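Aminopeptidase-like protein (Chaetomium thermophilum, PDB 5JM6) probably acts as a zinc-dependent aminopeptidase of the M18 family, removing residues from the N-termini of peptides, and assembles as a dodecamer. Local coordinates at residues Ser111-Thr116 with Ile330-Leu335; Met129-Ile134 with Ser385-Ser390. All blocks are in the same frame, centred on the assembly; numbering follows the deposited sequence.

How the interactions relate
Interactions 1 and 2 are side by side in one mixed sheet, their centres about 9 Å apart. Strands 111-117, 330-336, 127-133 and 386-394 are consecutive across it; interaction 1 pairs the first two antiparallel, interaction 2 the last two parallel; strands 330-336 and 127-133, also parallel, join them through probable hydrogen bonds such as A334 N to I130 O. Along the chain the segments alternate: 111-116, 129-134, 330-335, 385-390. In the sheet, strand 330-336 lies between strands 111-117 and 127-133, which follow each other in sequence. Helix 305-320 packs on residues of both contacts. Interaction 2 reaches the zinc site through H133, whereas interaction 1 builds the sheet beside it.

Interaction 1: Ser111-Thr116 with Ile330-Leu335; sequences SIIAFT and IKLVAL
In L332 CG stands anti to the backbone N (chi1 -175°), and in I113 CG2 does the same, so the two branched side chains meet obliquely on one face of the sheet. I113 CG2 comes against the L332 fork, 3.9 Å from L332 CG and about as near to both of its methyls. F115 instead holds CG between its backbone N and carbonyl carbon (chi1 62°), which carries the ring off the partner strand; its CB stays behind, 3.8 Å from L332 CB. The F115 and I330 side chains lie side by side, pointing the same way, and F115 CD2 comes 4.1 Å from I330 CG2. Helix 353-368 covers this face, F353 touching I113, I361 touching F115 and L354 touching L332. An alanine in place of this leucine would lack the fork that meets I113 CG2 and L354, and would probably loosen the fit between sheet and helix. I112, A114, V333 and L335 point to the other face, onto helices 68-81 and 305-320, with I112 CG2 4.0 Å from L335 CB. The strands run antiparallel in regular register as part of the central sheet of this alpha/beta fold. Three hydrogen-bonded pairs, I112 with L335, A114 with V333 and T116 with K331, each form two backbone bonds; the bond from V333 N to A114 O is 2.8 Å long and nearly straight (173°). K331 crosses T116, its CB 3.7 Å from T116 OG1, then runs out extended so that NZ forms salt bridges with D508 and D327 and a hydrogen bond to K322 O. With six backbone hydrogen bonds pairing buried N-H and C=O groups, the strands can be flanked by mostly apolar side chains on both faces, and the buried lysine charge is probably balanced by its two carboxylates.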
loop_
_atom_site.group_PDB
_atom_site.type_symbol
_atom_site.label_atom_id
_atom_site.label_comp_id
_atom_site.label_asym_id
_atom_site.label_seq_id
_atom_site.Cartn_x
_atom_site.Cartn_y
_atom_site.Cartn_z
ATOM N N SER A 111 -24.912 26.520 -37.535
ATOM C CA SER A 111 -24.660 25.457 -38.510
ATOM C C SER A 111 -24.979 25.957 -39.905
ATOM O O SER A 111 -25.978 26.643 -40.107
ATOM C CB SER A 111 -25.488 24.206 -38.206
ATOM O OG SER A 111 -24.773 23.304 -37.382
ATOM N N ILE A 112 -24.132 25.620 -40.870
ATOM C CA ILE A 112 -24.340 26.106 -42.223
ATOM C C ILE A 112 -23.920 25.085 -43.277
ATOM O O ILE A 112 -22.905 24.399 -43.137
ATOM C CB ILE A 112 -23.593 27.444 -42.446
ATOM C CG1 ILE A 112 -23.890 28.009 -43.837
ATOM C CG2 ILE A 112 -22.094 27.284 -42.218
ATOM C CD1 ILE A 112 -23.317 29.382 -44.061
ATOM N N ILE A 113 -24.734 24.982 -44.323
ATOM C CA ILE A 113 -24.460 24.117 -45.461
ATOM C C ILE A 113 -24.505 24.943 -46.737
ATOM O O ILE A 113 -25.535 25.529 -47.060
ATOM C CB ILE A 113 -25.480 22.968 -45.560
ATOM C CG1 ILE A 113 -25.372 22.048 -44.343
ATOM C CG2 ILE A 113 -25.287 22.184 -46.851
ATOM C CD1 ILE A 113 -26.495 21.043 -44.246
ATOM N N ALA A 114 -23.387 24.995 -47.454
ATOM C CA ALA A 114 -23.312 25.740 -48.706
ATOM C C ALA A 114 -22.988 24.804 -49.860
ATOM O O ALA A 114 -22.200 23.870 -49.705
ATOM C CB ALA A 114 -22.273 26.844 -48.608
ATOM N N PHE A 115 -23.595 25.047 -51.017
ATOM C CA PHE A 115 -23.370 24.181 -52.167
ATOM C C PHE A 115 -23.562 24.892 -53.501
ATOM O O PHE A 115 -24.275 25.893 -53.592
ATOM C CB PHE A 115 -24.289 22.953 -52.095
ATOM C CG PHE A 115 -25.757 23.281 -52.128
ATOM C CD1 PHE A 115 -26.424 23.662 -50.974
ATOM C CD2 PHE A 115 -26.475 23.192 -53.310
ATOM C CE1 PHE A 115 -27.775 23.960 -51.000
ATOM C CE2 PHE A 115 -27.828 23.488 -53.344
ATOM C CZ PHE A 115 -28.477 23.874 -52.188
ATOM N N THR A 116 -22.903 24.367 -54.530
ATOM C CA THR A 116 -23.104 24.821 -55.900
ATOM C C THR A 116 -23.595 23.664 -56.756
ATOM O O THR A 116 -23.119 22.535 -56.628
ATOM C CB THR A 116 -21.817 25.387 -56.528
ATOM O OG1 THR A 116 -20.919 24.313 -56.836
ATOM C CG2 THR A 116 -21.142 26.361 -55.581
ATOM N N ILE A 330 -22.942 18.032 -57.623
ATOM C CA ILE A 330 -23.165 19.117 -56.684
ATOM C C ILE A 330 -21.956 19.174 -55.763
ATOM O O ILE A 330 -21.497 18.144 -55.270
ATOM C CB ILE A 330 -24.461 18.920 -55.863
ATOM C CG1 ILE A 330 -25.694 19.130 -56.746
ATOM C CG2 ILE A 330 -24.498 19.866 -54.670
ATOM C CD1 ILE A 330 -27.007 18.848 -56.042
ATOM N N LYS A 331 -21.420 20.372 -55.559
ATOM C CA LYS A 331 -20.283 20.558 -54.668
ATOM C C LYS A 331 -20.755 21.220 -53.385
ATOM O O LYS A 331 -21.294 22.321 -53.416
ATOM C CB LYS A 331 -19.199 21.393 -55.342
ATOM C CG LYS A 331 -18.595 20.722 -56.556
ATOM C CD LYS A 331 -17.751 21.690 -57.354
ATOM C CE LYS A 331 -17.337 21.077 -58.677
ATOM N NZ LYS A 331 -16.296 21.894 -59.353
ATOM N N LEU A 332 -20.540 20.546 -52.260
ATOM C CA LEU A 332 -21.185 20.920 -51.009
ATOM C C LEU A 332 -20.215 20.923 -49.830
ATOM O O LEU A 332 -19.345 20.059 -49.726
ATOM C CB LEU A 332 -22.353 19.962 -50.731
ATOM C CG LEU A 332 -23.296 20.156 -49.539
ATOM C CD1 LEU A 332 -24.666 19.573 -49.866
ATOM C CD2 LEU A 332 -22.744 19.522 -48.265
ATOM N N VAL A 333 -20.378 21.899 -48.944
ATOM C CA VAL A 333 -19.642 21.930 -47.686
ATOM C C VAL A 333 -20.629 22.074 -46.531
ATOM O O VAL A 333 -21.510 22.936 -46.559
ATOM C CB VAL A 333 -18.618 23.081 -47.639
ATOM C CG1 VAL A 333 -17.867 23.068 -46.315
ATOM C CG2 VAL A 333 -17.645 22.981 -48.804
ATOM N N ALA A 334 -20.484 21.216 -45.527
ATOM C CA ALA A 334 -21.354 21.241 -44.359
ATOM C C ALA A 334 -20.543 21.495 -43.095
ATOM O O ALA A 334 -19.696 20.685 -42.720
ATOM C CB ALA A 334 -22.126 19.935 -44.242
ATOM N N LEU A 335 -20.798 22.626 -42.447
ATOM C CA LEU A 335 -20.120 22.959 -41.203
ATOM C C LEU A 335 -21.094 22.846 -40.038
ATOM O O LEU A 335 -22.110 23.540 -39.995
ATOM C CB LEU A 335 -19.517 24.365 -41.271
ATOM C CG LEU A 335 -18.545 24.607 -42.430
ATOM C CD1 LEU A 335 -17.929 25.994 -42.348
ATOM C CD2 LEU A 335 -17.467 23.535 -42.460
#

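Interaction 2: Met129-Ile134 with Ser385-Ser390; sequences MIAGHI and SFLVSS. With ZN (zinc ion), chain H.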
loop_
_atom_site.group_PDB
_atom_site.type_symbol
_atom_site.label_atom_id
_atom_site.label_comp_id
_atom_site.label_asym_id
_atom_site.label_seq_id
_atom_site.Cartn_x
_atom_site.Cartn_y
_atom_site.Cartn_z
ATOM N N MET A 129 -18.988 16.115 -51.248
ATOM C CA MET A 129 -19.278 16.850 -50.023
ATOM C C MET A 129 -18.169 16.771 -48.977
ATOM O O MET A 129 -17.502 15.747 -48.827
ATOM C CB MET A 129 -20.602 16.360 -49.417
ATOM C CG MET A 129 -20.761 14.846 -49.346
ATOM S SD MET A 129 -22.348 14.359 -48.635
ATOM C CE MET A 129 -23.037 13.357 -49.952
ATOM N N ILE A 130 -17.985 17.880 -48.270
ATOM C CA ILE A 130 -17.047 17.969 -47.158
ATOM C C ILE A 130 -17.792 18.363 -45.890
ATOM O O ILE A 130 -18.598 19.293 -45.901
ATOM C CB ILE A 130 -15.932 19.000 -47.425
ATOM C CG1 ILE A 130 -15.265 18.740 -48.777
ATOM C CG2 ILE A 130 -14.909 18.988 -46.294
ATOM C CD1 ILE A 130 -14.327 19.847 -49.210
ATOM N N ALA A 131 -17.520 17.653 -44.800
ATOM C CA ALA A 131 -18.131 17.963 -43.515
ATOM C C ALA A 131 -17.063 18.282 -42.473
ATOM O O ALA A 131 -15.994 17.674 -42.461
ATOM C CB ALA A 131 -18.998 16.811 -43.048
ATOM N N GLY A 132 -17.361 19.245 -41.608
ATOM C CA GLY A 132 -16.465 19.623 -40.531
ATOM C C GLY A 132 -17.261 20.242 -39.400
ATOM O O GLY A 132 -18.469 20.442 -39.533
ATOM N N HIS A 133 -16.602 20.542 -38.284
ATOM C CA HIS A 133 -17.282 21.206 -37.176
ATOM C C HIS A 133 -16.626 22.543 -36.847
ATOM O O HIS A 133 -15.415 22.683 -36.929
ATOM C CB HIS A 133 -17.327 20.305 -35.937
ATOM C CG HIS A 133 -15.999 20.074 -35.283
ATOM N ND1 HIS A 133 -15.555 20.826 -34.216
ATOM C CD2 HIS A 133 -15.041 19.144 -35.510
ATOM C CE1 HIS A 133 -14.371 20.387 -33.832
ATOM N NE2 HIS A 133 -14.035 19.366 -34.600
ATOM N N ILE A 134 -17.443 23.557 -36.587
ATOM C CA ILE A 134 -16.928 24.871 -36.211
ATOM C C ILE A 134 -17.051 25.245 -34.728
ATOM O O ILE A 134 -16.767 26.384 -34.357
ATOM C CB ILE A 134 -17.566 25.969 -37.066
ATOM C CG1 ILE A 134 -19.083 25.827 -37.094
ATOM C CG2 ILE A 134 -17.019 25.901 -38.482
ATOM C CD1 ILE A 134 -19.762 26.985 -37.778
ATOM N N SER A 385 -21.886 9.508 -54.826
ATOM C CA SER A 385 -21.303 10.558 -54.006
ATOM C C SER A 385 -20.041 10.117 -53.273
ATOM O O SER A 385 -19.662 8.946 -53.296
ATOM C CB SER A 385 -22.336 11.054 -52.992
ATOM O OG SER A 385 -23.445 11.642 -53.650
ATOM N N PHE A 386 -19.395 11.083 -52.627
ATOM C CA PHE A 386 -18.268 10.822 -51.748
ATOM C C PHE A 386 -18.230 11.902 -50.674
ATOM O O PHE A 386 -18.410 13.084 -50.971
ATOM C CB PHE A 386 -16.960 10.787 -52.541
ATOM C CG PHE A 386 -15.794 10.256 -51.762
ATOM C CD1 PHE A 386 -15.072 11.083 -50.918
ATOM C CD2 PHE A 386 -15.414 8.930 -51.878
ATOM C CE1 PHE A 386 -13.998 10.599 -50.203
ATOM C CE2 PHE A 386 -14.339 8.440 -51.164
ATOM C CZ PHE A 386 -13.629 9.277 -50.325
ATOM N N LEU A 387 -17.961 11.502 -49.436
ATOM C CA LEU A 387 -17.942 12.439 -48.320
ATOM C C LEU A 387 -16.573 12.500 -47.669
ATOM O O LEU A 387 -16.097 11.513 -47.113
ATOM C CB LEU A 387 -18.981 12.055 -47.264
ATOM C CG LEU A 387 -18.824 12.841 -45.955
ATOM C CD1 LEU A 387 -19.422 14.238 -46.075
ATOM C CD2 LEU A 387 -19.393 12.091 -44.754
ATOM N N VAL A 388 -15.940 13.665 -47.729
ATOM C CA VAL A 388 -14.715 13.866 -46.977
ATOM C C VAL A 388 -15.075 14.505 -45.642
ATOM O O VAL A 388 -15.465 15.671 -45.580
ATOM C CB VAL A 388 -13.705 14.743 -47.742
ATOM C CG1 VAL A 388 -12.507 15.062 -46.866
ATOM C CG2 VAL A 388 -13.262 14.046 -49.020
ATOM N N SER A 389 -14.945 13.722 -44.576
ATOM C CA SER A 389 -15.211 14.194 -43.225
ATOM C C SER A 389 -13.901 14.665 -42.624
ATOM O O SER A 389 -13.007 13.861 -42.363
ATOM C CB SER A 389 -15.837 13.087 -42.374
ATOM O OG SER A 389 -15.841 13.431 -41.000
ATOM N N SER A 390 -13.780 15.969 -42.406
ATOM C CA SER A 390 -12.480 16.527 -42.073
ATOM C C SER A 390 -12.404 17.123 -40.670
ATOM O O SER A 390 -13.032 18.139 -40.375
ATOM C CB SER A 390 -12.082 17.578 -43.114
ATOM O OG SER A 390 -12.881 18.742 -43.022
HETATM ZN ZN ZN H . -12.331 18.169 -34.150
#
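M129 and L387 cross at about a right angle on one face of the sheet. M129 CG sits between its backbone N and carbonyl carbon (chi1 46°), 3.6 Å from L387 CD1; the chain bends at its thioether, so that CE comes 3.9 Å from S385 CB. L387 CD1 also reaches A131 CB, at 4.0 Å, one methyl thus serving two residues of the neighbouring strand. V472 touches M129, L387 and S385 alike. On the opposite face I130 and V388 share F506 of helix 495-514, and I130 CG2 lies 3.9 Å from S390 OG. The backbones form a parallel ladder within the central sheet of the alpha/beta fold, and, as is common in such folds, the metal site lies towards the carboxyl ends of the strands, here with H133 and D391. A131 O takes a 2.8 Å bond from S390 N, nearly along its C=O axis, and a weak second one from S390 OG. Two residues on from A131, H133 turns CG into the crowded position between N and carbonyl carbon (chi1 69°) and binds zinc through NE2 at 2.1 Å, together with D306 and D391, the residue that follows S390. Its other ring nitrogen, ND1, is hydrogen-bonded to D135 OD1, which, with the metal on NE2, probably fixes the ring's rotation and would probably strengthen NE2 as a donor to the metal, while D307 OD2 accepts a hydrogen bond from H133 N.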